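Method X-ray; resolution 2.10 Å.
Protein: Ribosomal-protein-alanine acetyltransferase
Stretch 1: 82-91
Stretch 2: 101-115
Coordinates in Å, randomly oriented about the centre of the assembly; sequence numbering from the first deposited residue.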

# COMPACT_ATOMS: atom_id res chain seq x y z
N ASN A 82 0.64 29.09 -7.88
CA ASN A 82 0.76 30.01 -6.76
C ASN A 82 0.23 29.44 -5.44
O ASN A 82 0.75 29.72 -4.34
CB ASN A 82 0.04 31.33 -7.08
CG ASN A 82 0.16 32.34 -5.97
OD1 ASN A 82 1.26 32.81 -5.67
ND2 ASN A 82 -0.93 32.61 -5.30
N LYS A 83 -0.84 28.68 -5.54
CA LYS A 83 -1.51 28.13 -4.41
C LYS A 83 -1.80 26.67 -4.66
O LYS A 83 -2.34 26.29 -5.71
CB LYS A 83 -2.82 28.88 -4.17
CG LYS A 83 -3.64 28.43 -2.96
CD LYS A 83 -2.96 28.65 -1.64
CE LYS A 83 -3.55 27.67 -0.54
NZ LYS A 83 -4.96 27.98 -0.24
N VAL A 84 -1.38 25.85 -3.70
CA VAL A 84 -1.62 24.45 -3.69
C VAL A 84 -2.49 24.06 -2.46
O VAL A 84 -2.20 24.44 -1.31
CB VAL A 84 -0.28 23.68 -3.69
CG1 VAL A 84 -0.51 22.19 -3.50
CG2 VAL A 84 0.54 23.96 -5.01
N ASN A 85 -3.55 23.31 -2.71
CA ASN A 85 -4.32 22.63 -1.66
C ASN A 85 -4.27 21.10 -1.76
O ASN A 85 -4.25 20.55 -2.83
CB ASN A 85 -5.78 23.06 -1.66
CG ASN A 85 -5.97 24.37 -1.01
OD1 ASN A 85 -5.61 25.40 -1.60
ND2 ASN A 85 -6.46 24.36 0.23
N ILE A 86 -4.25 20.46 -0.61
CA ILE A 86 -4.11 19.00 -0.45
C ILE A 86 -5.25 18.50 0.46
O ILE A 86 -5.49 19.02 1.55
CB ILE A 86 -2.80 18.59 0.14
CG1 ILE A 86 -1.64 19.33 -0.58
CG2 ILE A 86 -2.70 17.04 0.03
CD1 ILE A 86 -0.11 18.93 -0.19
N ILE A 87 -5.99 17.53 -0.07
CA ILE A 87 -7.06 16.82 0.61
C ILE A 87 -6.49 15.47 0.97
O ILE A 87 -6.02 14.72 0.09
CB ILE A 87 -8.24 16.58 -0.35
CG1 ILE A 87 -8.75 17.89 -0.97
CG2 ILE A 87 -9.34 15.81 0.37
CD1 ILE A 87 -9.78 17.73 -2.02
N VAL A 88 -6.57 15.14 2.25
CA VAL A 88 -6.10 13.85 2.79
C VAL A 88 -7.06 13.33 3.84
O VAL A 88 -7.68 14.10 4.60
CB VAL A 88 -4.70 13.93 3.47
CG1 VAL A 88 -3.62 14.12 2.48
CG2 VAL A 88 -4.63 15.03 4.50
N ASP A 89 -7.20 12.03 3.86
CA ASP A 89 -7.95 11.31 4.89
C ASP A 89 -7.33 11.68 6.22
O ASP A 89 -6.10 11.81 6.31
CB ASP A 89 -7.84 9.80 4.58
CG ASP A 89 -8.43 8.94 5.63
OD1 ASP A 89 -8.47 9.38 6.79
OD2 ASP A 89 -8.87 7.83 5.27
N GLU A 90 -8.17 11.86 7.24
CA GLU A 90 -7.67 12.29 8.50
C GLU A 90 -6.79 11.23 9.18
O GLU A 90 -6.03 11.56 10.08
CB GLU A 90 -8.81 12.71 9.45
CG GLU A 90 -9.41 14.07 9.14
CD GLU A 90 -10.27 14.59 10.25
OE1 GLU A 90 -10.30 13.99 11.34
OE2 GLU A 90 -10.94 15.60 10.03
N GLU A 91 -6.86 9.98 8.72
CA GLU A 91 -5.91 8.95 9.18
C GLU A 91 -4.47 9.19 8.85
O GLU A 91 -3.61 8.64 9.51
CB GLU A 91 -6.29 7.58 8.62
CG GLU A 91 -7.53 7.07 9.30
CD GLU A 91 -7.71 5.59 9.16
OE1 GLU A 91 -7.13 4.99 8.21
OE2 GLU A 91 -8.43 5.04 10.01
N GLY A 101 5.19 23.49 7.03
CA GLY A 101 4.61 24.81 6.96
C GLY A 101 3.25 24.96 6.27
O GLY A 101 2.82 26.10 6.00
N PHE A 102 2.57 23.85 6.00
CA PHE A 102 1.21 23.94 5.45
C PHE A 102 0.23 24.46 6.47
O PHE A 102 0.32 24.11 7.63
CB PHE A 102 0.66 22.59 5.03
CG PHE A 102 1.30 22.01 3.83
CD1 PHE A 102 0.72 22.17 2.59
CD2 PHE A 102 2.43 21.24 3.94
CE1 PHE A 102 1.30 21.65 1.46
CE2 PHE A 102 3.03 20.67 2.79
CZ PHE A 102 2.43 20.88 1.56
N ALA A 103 -0.73 25.26 6.01
CA ALA A 103 -1.88 25.68 6.82
C ALA A 103 -3.03 24.62 6.76
O ALA A 103 -3.29 24.01 5.72
CB ALA A 103 -2.39 27.07 6.34
N PHE A 104 -3.70 24.42 7.88
CA PHE A 104 -4.98 23.70 7.91
C PHE A 104 -6.04 24.67 7.42
O PHE A 104 -6.30 25.68 8.09
CB PHE A 104 -5.33 23.32 9.36
CG PHE A 104 -4.65 22.06 9.86
CD1 PHE A 104 -5.28 20.82 9.73
CD2 PHE A 104 -3.42 22.10 10.50
CE1 PHE A 104 -4.71 19.65 10.26
CE2 PHE A 104 -2.83 20.90 11.01
CZ PHE A 104 -3.49 19.69 10.89
N GLU A 105 -6.64 24.43 6.26
CA GLU A 105 -7.59 25.38 5.71
C GLU A 105 -9.02 24.95 5.95
O GLU A 105 -9.92 25.76 5.90
CB GLU A 105 -7.30 25.69 4.24
CG GLU A 105 -5.94 26.37 4.12
CD GLU A 105 -5.64 26.99 2.77
OE1 GLU A 105 -4.60 27.67 2.72
OE2 GLU A 105 -6.40 26.83 1.79
N GLY A 106 -9.20 23.70 6.27
CA GLY A 106 -10.53 23.18 6.69
C GLY A 106 -10.62 21.68 6.91
O GLY A 106 -9.63 20.99 6.81
N ILE A 107 -11.82 21.22 7.25
CA ILE A 107 -12.08 19.81 7.46
C ILE A 107 -13.35 19.53 6.68
O ILE A 107 -14.40 20.16 6.87
CB ILE A 107 -12.28 19.45 8.95
CG1 ILE A 107 -10.97 19.63 9.73
CG2 ILE A 107 -12.76 17.99 9.15
CD1 ILE A 107 -11.23 19.88 11.16
N ILE A 108 -13.19 18.63 5.73
CA ILE A 108 -14.28 18.21 4.90
C ILE A 108 -14.85 16.99 5.60
O ILE A 108 -14.31 15.89 5.44
CB ILE A 108 -13.81 17.81 3.44
CG1 ILE A 108 -12.98 18.92 2.80
CG2 ILE A 108 -15.00 17.53 2.62
CD1 ILE A 108 -12.24 18.52 1.54
N ASN A 109 -15.93 17.19 6.35
CA ASN A 109 -16.56 16.10 7.12
C ASN A 109 -17.28 15.11 6.20
O ASN A 109 -17.96 15.49 5.24
CB ASN A 109 -17.58 16.64 8.12
CG ASN A 109 -17.02 17.68 9.07
OD1 ASN A 109 -16.28 17.37 9.99
ND2 ASN A 109 -17.43 18.93 8.88
N LYS A 110 -17.14 13.82 6.51
CA LYS A 110 -17.98 12.75 5.95
C LYS A 110 -17.93 12.69 4.41
O LYS A 110 -18.94 12.41 3.75
CB LYS A 110 -19.41 12.84 6.46
CG LYS A 110 -19.63 12.73 7.95
CD LYS A 110 -21.18 12.54 8.27
CE LYS A 110 -21.59 13.18 9.63
NZ LYS A 110 -22.94 12.80 10.29
N SER A 111 -16.75 12.93 3.85
CA SER A 111 -16.53 12.84 2.38
C SER A 111 -15.98 11.50 1.94
O SER A 111 -15.76 11.30 0.73
CB SER A 111 -15.59 13.94 1.87
OG SER A 111 -14.41 13.99 2.66
N ILE A 112 -15.69 10.64 2.91
CA ILE A 112 -15.18 9.29 2.65
C ILE A 112 -16.12 8.24 3.23
O ILE A 112 -16.51 8.32 4.38
CB ILE A 112 -13.80 9.02 3.30
CG1 ILE A 112 -12.69 9.86 2.67
CG2 ILE A 112 -13.39 7.54 3.17
CD1 ILE A 112 -11.39 9.82 3.44
N ILE A 113 -16.44 7.24 2.43
CA ILE A 113 -17.08 6.03 2.90
C ILE A 113 -16.16 4.84 2.69
O ILE A 113 -15.78 4.55 1.60
CB ILE A 113 -18.40 5.74 2.18
CG1 ILE A 113 -19.48 6.71 2.59
CG2 ILE A 113 -18.86 4.36 2.50
CD1 ILE A 113 -20.57 6.83 1.65
N GLU A 114 -15.83 4.16 3.76
CA GLU A 114 -14.86 3.08 3.72
C GLU A 114 -15.38 1.96 4.58
O GLU A 114 -15.65 2.15 5.71
CB GLU A 114 -13.56 3.60 4.28
CG GLU A 114 -12.47 2.62 4.55
CD GLU A 114 -11.23 3.32 5.03
OE1 GLU A 114 -10.44 3.76 4.18
OE2 GLU A 114 -11.07 3.44 6.24
N LYS A 115 -15.57 0.79 4.02
CA LYS A 115 -16.25 -0.29 4.75
C LYS A 115 -17.37 0.22 5.64
O LYS A 115 -17.45 -0.12 6.79
CB LYS A 115 -15.31 -1.14 5.57
CG LYS A 115 -14.08 -1.65 4.83
CD LYS A 115 -12.98 -1.99 5.81
CE LYS A 115 -11.61 -1.62 5.29
NZ LYS A 115 -10.92 -0.66 6.16
O HOH W 1 -7.40 4.19 4.98
O HOH W 2 -7.98 2.36 6.73

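The most unusual feature of this contact is a gathering of acidic side chains at one end: D89 OD2 lies 4.5 Å from E114 OE1, a pairing of like charges, and two waters nearby each reach both E91 and E114. Water 1 is 3.2 Å from E114 OE1 and, more weakly, 3.3 Å from E91 OE1; water 2 is 3.1 Å from E91 OE1 and, weakly, 3.3 Å from E114 OE2. The water donates in each case. Counting atoms elsewhere in the structure, each water has more acceptors in reach than protons, so the two contacts given for each need not both be occupied at the same time. D89 OD2 and E114 OE2 also have hydrogen bonds elsewhere in the structure, while D89 OD1 accepts from E91 N at 2.6 Å and 169°, a bond from E91 N back to the side chain of the last strand residue.

Strands 83-89 and 103-109 run in broadly the same direction, their N-to-C axes 40° apart and no closer than 8.8 Å. The CA atoms of N85 and E105 are 8.5 Å apart, as are those of I87 and I108. No backbone hydrogen bond crosses such a gap, and the two stretches together bury only 443 Å². The chain turns a corner at K110; in the strand that follows, I112 CA lies 7.8 Å from D89 CA.

The polar centre of the contact is E105. Its CA-to-CB bond points toward the first stretch, whereas those of K83 and N85 point sideways and the ends of these two side chains come nearer. K83 NZ lies 2.7 Å from E105 OE2, a salt bridge that is also a hydrogen bond; a second, weak hydrogen bond runs from K83 NZ to E105 OE1 at 3.0 Å. The inequality shows a lopsided grip on the carboxylate. N85 ND2 donates to the same E105 OE2 at 2.9 Å with a nearly straight N-H...acceptor angle of 169°, so this oxygen receives two donors. K83 NZ also donates to N85 OD1 at 3.0 Å, which closes the triangle: the amide of N85 accepts from the lysine through one end and donates to the glutamate through the other. K83 and N85 alternate with V84 along the strand, which places both side chains on the same side.

Apolar contacts come next. I86 CD1 meets F102 CE1 at 3.5 Å, with both CA-to-CB bonds directed toward the other stretch; the methyl approaches the ring obliquely. I87 CG2 to I108 CD1, at 4.1 Å, is a looser van der Waals contact. V88 points away and takes no part.

Elsewhere in the contact, carboxylates meet methyl groups, which offer them no hydrogen bond. E90 OE2 is 3.1 Å from I107 CG2, a tight approach, and D89 OD2 lies 3.7 Å from I112 CD1.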